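Local structure of Exo-alpha-sialidase (Clostridium perfringens, 2V72) at residues Ala18-Glu23 / Thr39-Lys44; Thr71-Gly76 / Phe133-Glu138; Gly79-Tyr84 / Ile124-Gly129. The protein binds galactose as the family 32 carbohydrate-binding module of a large clostridial sialidase toxin, and so probably helps hold the enzyme on host glycans. All coordinates share one frame; numbering follows the deposited sequence.

Contacts 1 and 2 both supply calcium ligands and both reach galactose, so that short loop and strand-end contacts build a ligand site at one end of a beta-sandwich. The three centres lie 10 to 13 Å apart. Contact 1 closes early in the chain; contact 2 joins segments 57 residues apart, with several strands between, and contact 3 lies within that span. Strands 41-42 and 135-142 are neighbours in one sheet, where contacts 1 and 2 meet through probable backbone hydrogen bonds, Trp41 N to Ile136 O (2.7 Å) and Thr43 N to Ala134 O (3.0 Å). Contact 3 packs against contact 2 alone, Phe80 against Arg73, and binds neither calcium nor sugar.

Contact 1: residues Ala18-Glu23 / Thr39-Lys44. With CA (calcium ion), chain B; GAL (beta-D-galactopyranose), chain C.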
loop_
_atom_site.group_PDB
_atom_site.type_symbol
_atom_site.label_atom_id
_atom_site.label_comp_id
_atom_site.label_asym_id
_atom_site.label_seq_id
_atom_site.Cartn_x
_atom_site.Cartn_y
_atom_site.Cartn_z
ATOM N N ALA A 18 5.303 9.070 -0.277
ATOM C CA ALA A 18 5.478 7.639 -0.109
ATOM C C ALA A 18 6.921 7.250 0.188
ATOM O O ALA A 18 7.866 7.954 -0.189
ATOM C CB ALA A 18 4.958 6.892 -1.334
ATOM N N SER A 19 7.065 6.106 0.846
ATOM C CA SER A 19 8.347 5.590 1.280
ATOM C C SER A 19 8.255 4.074 1.306
ATOM O O SER A 19 7.201 3.535 1.612
ATOM C CB SER A 19 8.652 6.117 2.688
ATOM O OG SER A 19 9.993 5.858 3.047
ATOM N N ALA A 20 9.348 3.385 0.983
ATOM C CA ALA A 20 9.390 1.926 1.096
ATOM C C ALA A 20 10.742 1.407 1.595
ATOM O O ALA A 20 11.770 2.052 1.415
ATOM C CB ALA A 20 9.032 1.286 -0.221
ATOM N N THR A 21 10.724 0.230 2.214
ATOM C CA THR A 21 11.916 -0.375 2.795
ATOM C C THR A 21 12.746 -1.069 1.710
ATOM O O THR A 21 13.937 -1.353 1.904
ATOM C CB THR A 21 11.540 -1.399 3.887
ATOM O OG1 THR A 21 10.651 -2.382 3.337
ATOM C CG2 THR A 21 10.867 -0.712 5.063
ATOM N N SER A 22 12.087 -1.349 0.581
ATOM C CA SER A 22 12.716 -1.916 -0.612
ATOM C C SER A 22 12.031 -1.377 -1.856
ATOM O O SER A 22 10.794 -1.375 -1.946
ATOM C CB SER A 22 12.627 -3.434 -0.613
ATOM O OG SER A 22 13.280 -3.962 -1.757
ATOM N N GLU A 23 12.835 -0.903 -2.806
ATOM C CA GLU A 23 12.308 -0.406 -4.066
ATOM C C GLU A 23 13.311 -0.552 -5.196
ATOM O O GLU A 23 14.500 -0.210 -5.054
ATOM C CB GLU A 23 11.760 1.034 -3.947
ATOM C CG GLU A 23 12.750 2.123 -3.522
ATOM C CD GLU A 23 12.092 3.271 -2.751
ATOM O OE1 GLU A 23 11.142 3.894 -3.266
ATOM O OE2 GLU A 23 12.540 3.571 -1.622
ATOM N N THR A 39 2.367 2.555 -13.704
ATOM C CA THR A 39 3.561 2.658 -12.858
ATOM C C THR A 39 3.276 2.020 -11.503
ATOM O O THR A 39 2.205 2.248 -10.919
ATOM C CB THR A 39 3.953 4.117 -12.593
ATOM O OG1 THR A 39 2.873 4.766 -11.915
ATOM C CG2 THR A 39 4.257 4.862 -13.891
ATOM N N MET A 40 4.242 1.261 -10.988
ATOM C CA MET A 40 4.093 0.588 -9.697
ATOM C C MET A 40 5.255 0.818 -8.734
ATOM O O MET A 40 6.368 1.151 -9.161
ATOM C CB MET A 40 3.936 -0.915 -9.915
ATOM C CG MET A 40 5.170 -1.601 -10.469
ATOM S SD MET A 40 4.818 -3.309 -10.882
ATOM C CE MET A 40 4.245 -3.106 -12.572
ATOM N N TRP A 41 4.982 0.631 -7.442
ATOM C CA TRP A 41 6.024 0.368 -6.466
ATOM C C TRP A 41 6.303 -1.125 -6.524
ATOM O O TRP A 41 5.382 -1.932 -6.625
ATOM C CB TRP A 41 5.604 0.765 -5.036
ATOM C CG TRP A 41 6.496 0.144 -3.990
ATOM C CD1 TRP A 41 7.824 0.413 -3.784
ATOM C CD2 TRP A 41 6.145 -0.879 -3.037
ATOM N NE1 TRP A 41 8.316 -0.369 -2.767
ATOM C CE2 TRP A 41 7.312 -1.167 -2.285
ATOM C CE3 TRP A 41 4.960 -1.567 -2.737
ATOM C CZ2 TRP A 41 7.329 -2.114 -1.256
ATOM C CZ3 TRP A 41 4.977 -2.506 -1.719
ATOM C CH2 TRP A 41 6.158 -2.772 -0.984
ATOM N N HIS A 42 7.578 -1.492 -6.469
ATOM C CA HIS A 42 7.968 -2.887 -6.545
ATOM C C HIS A 42 9.284 -3.002 -5.790
ATOM O O HIS A 42 10.150 -2.120 -5.901
ATOM C CB HIS A 42 8.130 -3.277 -8.019
ATOM C CG HIS A 42 8.205 -4.753 -8.280
ATOM N ND1 HIS A 42 9.166 -5.564 -7.722
ATOM C CD2 HIS A 42 7.476 -5.546 -9.101
ATOM C CE1 HIS A 42 9.009 -6.800 -8.163
ATOM N NE2 HIS A 42 7.990 -6.816 -9.002
ATOM N N THR A 43 9.424 -4.069 -5.005
ATOM C CA THR A 43 10.673 -4.332 -4.301
ATOM C C THR A 43 11.757 -4.645 -5.335
ATOM O O THR A 43 11.443 -4.832 -6.514
ATOM C CB THR A 43 10.519 -5.460 -3.264
ATOM O OG1 THR A 43 10.088 -6.663 -3.911
ATOM C CG2 THR A 43 9.494 -5.060 -2.176
ATOM N N LYS A 44 13.023 -4.682 -4.924
ATOM C CA LYS A 44 14.087 -4.806 -5.925
ATOM C C LYS A 44 14.120 -6.146 -6.634
ATOM O O LYS A 44 14.100 -7.210 -6.012
ATOM C CB LYS A 44 15.473 -4.364 -5.422
ATOM C CG LYS A 44 15.972 -4.983 -4.153
ATOM C CD LYS A 44 17.341 -4.362 -3.763
ATOM C CE LYS A 44 17.280 -2.838 -3.649
ATOM N NZ LYS A 44 18.594 -2.233 -3.256
HETATM CA CA CA B . 1.103 4.179 -10.152
HETATM C C1 GAL C . 9.964 -8.758 -14.497
HETATM C C2 GAL C . 8.785 -7.843 -14.178
HETATM C C3 GAL C . 9.168 -6.800 -13.122
HETATM C C4 GAL C . 9.893 -7.423 -11.927
HETATM C C5 GAL C . 11.003 -8.364 -12.375
HETATM C C6 GAL C . 11.614 -9.080 -11.173
HETATM O O1 GAL C . 9.505 -9.808 -15.308
HETATM O O2 GAL C . 8.316 -7.224 -15.358
HETATM O O3 GAL C . 8.002 -6.164 -12.654
HETATM O O4 GAL C . 8.978 -8.147 -11.133
HETATM O O5 GAL C . 10.498 -9.314 -13.306
HETATM O O6 GAL C . 12.847 -9.659 -11.541
#
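Glu23 and Thr43 bring the two backbones closest, with their CA atoms 4.3 Å apart, but no beta ladder joins Ala18-Glu23 to Thr39-Lys44. Main chain meets main chain instead through a C-H...O contact, Glu23 CA lying 3.3 Å from His42 O. The firmer link is made by a side chain: Trp41 NE1 donates to Ser22 O at 2.8 Å. The donor lies in the plane of that carbonyl, while the oxygen sits 16° out of the indole plane. Ala20 CB approaches the same ring obliquely, 3.6 Å from Trp41 CE2, and Glu23 CB meets the ring edge. Ser22 OG, anti to its backbone N (chi1 -178°), is carried over Thr43 CB to accept from Lys44 N at 3.3 Å. Asp49 also bonds this hydroxyl, so two bonds hold it. Beyond the interface, His42 ND1 donates to Thr43 O at 2.7 Å, a bond that restrains rotation of the imidazole, whose NE2 lies 2.7 Å from galactose O4. At the other end of the same segment Thr39 binds the calcium ion through both O and OG1. Strand 17-20 is an outermost strand of its sheet and pairs with 53-59, whose Leu55 touches Trp41. Strand 41-42 belongs to the other sheet, beside 135-142, and the contact therefore bridges the two layers of the sandwich.

Contact 2: residues Thr71-Gly76 / Phe133-Glu138. With CA (calcium ion), chain B; GAL (beta-D-galactopyranose), chain C.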
loop_
_atom_site.group_PDB
_atom_site.type_symbol
_atom_site.label_atom_id
_atom_site.label_comp_id
_atom_site.label_asym_id
_atom_site.label_seq_id
_atom_site.Cartn_x
_atom_site.Cartn_y
_atom_site.Cartn_z
ATOM N N THR A 71 -4.446 -1.325 -5.563
ATOM C CA THR A 71 -4.455 -1.731 -6.968
ATOM C C THR A 71 -3.167 -2.484 -7.333
ATOM O O THR A 71 -2.078 -1.904 -7.313
ATOM C CB THR A 71 -4.599 -0.504 -7.886
ATOM O OG1 THR A 71 -5.706 0.296 -7.450
ATOM C CG2 THR A 71 -4.791 -0.919 -9.350
ATOM N N PRO A 72 -3.291 -3.782 -7.665
ATOM C CA PRO A 72 -2.145 -4.551 -8.127
ATOM C C PRO A 72 -1.644 -4.087 -9.492
ATOM O O PRO A 72 -2.289 -3.267 -10.156
ATOM C CB PRO A 72 -2.700 -5.983 -8.230
ATOM C CG PRO A 72 -3.950 -5.980 -7.442
ATOM C CD PRO A 72 -4.505 -4.614 -7.601
ATOM N N ARG A 73 -0.501 -4.622 -9.904
ATOM C CA ARG A 73 0.045 -4.367 -11.230
ATOM C C ARG A 73 -0.931 -4.757 -12.340
ATOM O O ARG A 73 -1.544 -5.823 -12.317
ATOM C CB ARG A 73 1.386 -5.077 -11.410
ATOM C CG ARG A 73 1.351 -6.588 -11.259
ATOM C CD ARG A 73 2.755 -7.159 -11.222
ATOM N NE ARG A 73 3.495 -6.869 -12.446
ATOM C CZ ARG A 73 4.821 -6.842 -12.544
ATOM N NH1 ARG A 73 5.591 -7.076 -11.483
ATOM N NH2 ARG A 73 5.380 -6.565 -13.709
ATOM N N THR A 74 -1.058 -3.860 -13.308
ATOM C CA THR A 74 -2.010 -3.971 -14.406
ATOM C C THR A 74 -1.647 -5.135 -15.354
ATOM O O THR A 74 -2.483 -5.620 -16.114
ATOM C CB THR A 74 -2.095 -2.596 -15.137
ATOM O OG1 THR A 74 -3.445 -2.317 -15.524
ATOM C CG2 THR A 74 -1.172 -2.533 -16.342
ATOM N N SER A 75 -0.402 -5.595 -15.259
ATOM C CA SER A 75 0.143 -6.654 -16.103
ATOM C C SER A 75 1.255 -7.376 -15.329
ATOM O O SER A 75 1.923 -6.768 -14.490
ATOM C CB SER A 75 0.685 -6.046 -17.396
ATOM O OG SER A 75 1.471 -6.970 -18.113
ATOM N N GLY A 76 1.446 -8.664 -15.606
ATOM C CA GLY A 76 2.390 -9.493 -14.853
ATOM C C GLY A 76 1.809 -9.908 -13.514
ATOM O O GLY A 76 0.786 -9.373 -13.088
ATOM N N PHE A 133 8.245 -11.173 -4.156
ATOM C CA PHE A 133 8.246 -9.716 -4.309
ATOM C C PHE A 133 6.975 -9.085 -3.745
ATOM O O PHE A 133 6.046 -9.782 -3.341
ATOM C CB PHE A 133 8.372 -9.321 -5.789
ATOM C CG PHE A 133 9.552 -9.933 -6.487
ATOM C CD1 PHE A 133 9.379 -11.006 -7.354
ATOM C CD2 PHE A 133 10.837 -9.440 -6.272
ATOM C CE1 PHE A 133 10.472 -11.582 -8.002
ATOM C CE2 PHE A 133 11.936 -10.006 -6.910
ATOM C CZ PHE A 133 11.753 -11.078 -7.778
ATOM N N ALA A 134 6.957 -7.755 -3.724
ATOM C CA ALA A 134 5.771 -6.983 -3.399
ATOM C C ALA A 134 5.668 -5.863 -4.423
ATOM O O ALA A 134 6.667 -5.176 -4.691
ATOM C CB ALA A 134 5.876 -6.407 -1.987
ATOM N N SER A 135 4.480 -5.704 -5.003
ATOM C CA SER A 135 4.181 -4.604 -5.912
ATOM C C SER A 135 2.790 -4.022 -5.653
ATOM O O SER A 135 1.866 -4.741 -5.251
ATOM C CB SER A 135 4.332 -5.026 -7.380
ATOM O OG SER A 135 3.529 -6.146 -7.720
ATOM N N ILE A 136 2.675 -2.709 -5.847
ATOM C CA ILE A 136 1.422 -1.973 -5.773
ATOM C C ILE A 136 1.508 -0.891 -6.844
ATOM O O ILE A 136 2.416 -0.057 -6.822
ATOM C CB ILE A 136 1.188 -1.308 -4.372
ATOM C CG1 ILE A 136 0.907 -2.361 -3.291
ATOM C CG2 ILE A 136 0.026 -0.308 -4.428
ATOM C CD1 ILE A 136 0.910 -1.814 -1.861
ATOM N N ALA A 137 0.574 -0.916 -7.790
ATOM C CA ALA A 137 0.559 0.073 -8.866
ATOM C C ALA A 137 -0.126 1.366 -8.432
ATOM O O ALA A 137 0.302 2.453 -8.824
ATOM C CB ALA A 137 -0.085 -0.508 -10.141
ATOM N N GLU A 138 -1.177 1.245 -7.621
ATOM C CA GLU A 138 -1.882 2.407 -7.067
ATOM C C GLU A 138 -2.421 2.155 -5.656
ATOM O O GLU A 138 -2.887 1.060 -5.341
ATOM C CB GLU A 138 -3.033 2.856 -7.974
ATOM C CG GLU A 138 -2.638 3.742 -9.136
ATOM C CD GLU A 138 -1.966 5.016 -8.698
ATOM O OE1 GLU A 138 -2.608 5.841 -8.009
ATOM O OE2 GLU A 138 -0.787 5.197 -9.057
HETATM CA CA CA B . 1.103 4.179 -10.152
HETATM C C1 GAL C . 9.964 -8.758 -14.497
HETATM C C2 GAL C . 8.785 -7.843 -14.178
HETATM C C3 GAL C . 9.168 -6.800 -13.122
HETATM C C4 GAL C . 9.893 -7.423 -11.927
HETATM C C5 GAL C . 11.003 -8.364 -12.375
HETATM C C6 GAL C . 11.614 -9.080 -11.173
HETATM O O1 GAL C . 9.505 -9.808 -15.308
HETATM O O2 GAL C . 8.316 -7.224 -15.358
HETATM O O3 GAL C . 8.002 -6.164 -12.654
HETATM O O4 GAL C . 8.978 -8.147 -11.133
HETATM O O5 GAL C . 10.498 -9.314 -13.306
HETATM O O6 GAL C . 12.847 -9.659 -11.541
HETATM O O HOH W 1 -6.076 2.194 -5.609
HETATM O O HOH W 2 0.758 -5.863 -7.850
#
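Thr71 and Glu138 pair as an antiparallel hydrogen-bonded couple, and their side chains lie side by side, pointing the same way, with CB atoms 3.7 Å apart. Thr71 N donates to Glu138 O, while Thr71 O takes two bonds in return, from Ala137 N at 2.9 Å and from Glu138 N at 3.3 Å. Ala137 and Glu138 thus both face one residue, a classic beta bulge. Ala137 CB rests against Pro72 O at 3.5 Å, and the bulged pair delivers two calcium ligands, Ala137 O and Glu138 OE2. Farther along, Arg73 CD passes 3.7 Å from Ser135 OG, and both terminal nitrogens of the arginine reach one sugar hydroxyl: galactose O3 accepts from Arg73 NH1 at 2.8 Å and from Arg73 NH2 at 2.9 Å, with a weak further bond from NH2 to O2. Phe133 CZ approaches C6 of the sugar.

Around these direct contacts lie the groups that position them. Bends in the Glu138 chain, with CD turned back at chi2 -59°, help bring the carboxylate to the metal; its other oxygen, OE1, is bonded by Gln13. The guanidinium is held at its edge, in plane, by Arg73 NE donating to Ser75 O at 2.6 Å. A water accepts from Arg73 N and donates to Ser135 OG. Asn78, itself a pocket residue, steadies the arginine through its O, which accepts from Arg73 NH1 and is hydrogen-bonded to Ser135 OG. A calcium site beside loops that bind galactose fits the family 32 module, a beta-sandwich of the F5/8 type C, galactose-binding clan.

Contact 3: residues Gly79-Tyr84 / Ile124-Gly129; sequences GFITKY and ITAIQG
Ile81 and Ala126 form the apolar side of this antiparallel contact. Ile81 CG2 lies anti to the backbone N and CG1 beside it (chi1 -56°), and both branches reach over Ala126 CB, CG1 at 3.8 Å. Tyr84 points to this same face, whereas Lys83 and Gln128 point to the other.

There the two long chains cross obliquely, starting from Lys83 CB and Gln128 CB 3.9 Å apart, and Lys83 CD comes to 4.0 Å from Gln128 NE2. Lys83 CD also comes close to Ile127 CG2, those two side chains crossing at a slant. Thr82 meets the base of Gln128 more tightly, Thr82 OG1 lying 3.3 Å from Gln128 CB. Ile127 aims its CB toward the opposite segment and brings CD1 near Tyr84 O.

The backbone beneath them slips register twice. Thr82 and Lys83 both face Gln128, and Gln128 O accepts from Thr82 N at 2.9 Å and Lys83 N at 3.3 Å; the two donors approach from the same face of the carbonyl, each well above its plane. One residue on, Ile127 and Gln128 both face Lys83, and Lys83 O accepts from Ile127 N at 2.8 Å and weakly from Gln128 N. Two classic beta bulges thus succeed one another as both chains turn a corner. Beside the close Ile81-Gly129 pair, Gly129 CA makes a C-H...O contact with Phe80 O at 3.1 Å.

Strand 84-90 continues beside 121-129 in the five-stranded sheet, with Tyr84 stacked on Trp102. Ile81 also touches Ile136, and Ala126 touches Ala134, which joins this corner to strand 135-142 and the loop before it.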
loop_
_atom_site.group_PDB
_atom_site.type_symbol
_atom_site.label_atom_id
_atom_site.label_comp_id
_atom_site.label_asym_id
_atom_site.label_seq_id
_atom_site.Cartn_x
_atom_site.Cartn_y
_atom_site.Cartn_z
ATOM N N GLY A 79 4.923 -10.028 -7.353
ATOM C CA GLY A 79 4.652 -9.109 -6.255
ATOM C C GLY A 79 3.195 -8.934 -5.871
ATOM O O GLY A 79 2.881 -8.088 -5.033
ATOM N N PHE A 80 2.298 -9.707 -6.491
ATOM C CA PHE A 80 0.929 -9.793 -6.007
ATOM C C PHE A 80 1.082 -10.143 -4.530
ATOM O O PHE A 80 1.604 -11.209 -4.199
ATOM C CB PHE A 80 0.135 -10.913 -6.708
ATOM C CG PHE A 80 -0.417 -10.553 -8.072
ATOM C CD1 PHE A 80 -0.993 -11.542 -8.867
ATOM C CD2 PHE A 80 -0.372 -9.257 -8.563
ATOM C CE1 PHE A 80 -1.520 -11.245 -10.134
ATOM C CE2 PHE A 80 -0.897 -8.951 -9.826
ATOM C CZ PHE A 80 -1.472 -9.947 -10.609
ATOM N N ILE A 81 0.669 -9.240 -3.646
ATOM C CA ILE A 81 0.759 -9.497 -2.211
ATOM C C ILE A 81 -0.348 -10.466 -1.804
ATOM O O ILE A 81 -1.521 -10.229 -2.104
ATOM C CB ILE A 81 0.690 -8.188 -1.378
ATOM C CG1 ILE A 81 1.798 -7.222 -1.832
ATOM C CG2 ILE A 81 0.783 -8.507 0.121
ATOM C CD1 ILE A 81 1.693 -5.812 -1.292
ATOM N N THR A 82 0.038 -11.558 -1.143
ATOM C CA THR A 82 -0.906 -12.600 -0.733
ATOM C C THR A 82 -1.220 -12.590 0.770
ATOM O O THR A 82 -2.301 -13.014 1.179
ATOM C CB THR A 82 -0.407 -14.013 -1.120
ATOM O OG1 THR A 82 0.828 -14.287 -0.442
ATOM C CG2 THR A 82 -0.222 -14.141 -2.635
ATOM N N LYS A 83 -0.268 -12.133 1.580
ATOM C CA LYS A 83 -0.447 -12.023 3.027
ATOM C C LYS A 83 0.080 -10.658 3.479
ATOM O O LYS A 83 1.204 -10.263 3.130
ATOM C CB LYS A 83 0.283 -13.163 3.746
ATOM C CG LYS A 83 -0.274 -13.502 5.124
ATOM C CD LYS A 83 0.588 -14.523 5.858
ATOM C CE LYS A 83 0.046 -14.754 7.264
ATOM N NZ LYS A 83 1.111 -15.015 8.292
ATOM N N TYR A 84 -0.737 -9.940 4.248
ATOM C CA TYR A 84 -0.483 -8.532 4.546
ATOM C C TYR A 84 -0.808 -8.136 5.995
ATOM O O TYR A 84 -1.497 -8.862 6.719
ATOM C CB TYR A 84 -1.279 -7.636 3.579
ATOM C CG TYR A 84 -2.780 -7.701 3.786
ATOM C CD1 TYR A 84 -3.429 -6.800 4.630
ATOM C CD2 TYR A 84 -3.548 -8.677 3.149
ATOM C CE1 TYR A 84 -4.808 -6.870 4.835
ATOM C CE2 TYR A 84 -4.919 -8.758 3.343
ATOM C CZ TYR A 84 -5.544 -7.851 4.183
ATOM O OH TYR A 84 -6.899 -7.939 4.370
ATOM N N ILE A 124 1.568 -0.456 4.580
ATOM C CA ILE A 124 1.211 -1.771 4.058
ATOM C C ILE A 124 2.445 -2.659 4.060
ATOM O O ILE A 124 3.428 -2.370 3.371
ATOM C CB ILE A 124 0.635 -1.710 2.614
ATOM C CG1 ILE A 124 -0.364 -0.551 2.441
ATOM C CG2 ILE A 124 0.049 -3.076 2.204
ATOM C CD1 ILE A 124 -1.514 -0.523 3.452
ATOM N N THR A 125 2.379 -3.735 4.836
ATOM C CA THR A 125 3.460 -4.701 4.938
ATOM C C THR A 125 3.097 -5.957 4.164
ATOM O O THR A 125 2.038 -6.547 4.377
ATOM C CB THR A 125 3.780 -5.049 6.419
ATOM O OG1 THR A 125 4.214 -3.866 7.103
ATOM C CG2 THR A 125 4.870 -6.122 6.521
ATOM N N ALA A 126 3.986 -6.340 3.247
ATOM C CA ALA A 126 3.832 -7.559 2.469
ATOM C C ALA A 126 4.604 -8.698 3.128
ATOM O O ALA A 126 5.833 -8.730 3.084
ATOM C CB ALA A 126 4.307 -7.336 1.056
ATOM N N ILE A 127 3.875 -9.619 3.751
ATOM C CA ILE A 127 4.478 -10.788 4.404
ATOM C C ILE A 127 4.820 -11.856 3.367
ATOM O O ILE A 127 5.890 -12.468 3.422
ATOM C CB ILE A 127 3.544 -11.386 5.483
ATOM C CG1 ILE A 127 3.187 -10.326 6.533
ATOM C CG2 ILE A 127 4.182 -12.619 6.134
ATOM C CD1 ILE A 127 1.988 -10.688 7.400
ATOM N N GLN A 128 3.894 -12.085 2.440
ATOM C CA GLN A 128 4.080 -13.043 1.362
ATOM C C GLN A 128 3.550 -12.417 0.087
ATOM O O GLN A 128 2.600 -11.638 0.125
ATOM C CB GLN A 128 3.338 -14.349 1.645
ATOM C CG GLN A 128 3.948 -15.206 2.751
ATOM C CD GLN A 128 3.368 -16.612 2.803
ATOM O OE1 GLN A 128 3.189 -17.270 1.764
ATOM N NE2 GLN A 128 3.081 -17.090 4.015
ATOM N N GLY A 129 4.186 -12.753 -1.032
ATOM C CA GLY A 129 3.834 -12.225 -2.344
ATOM C C GLY A 129 4.460 -13.103 -3.408
ATOM O O GLY A 129 5.466 -13.762 -3.147
#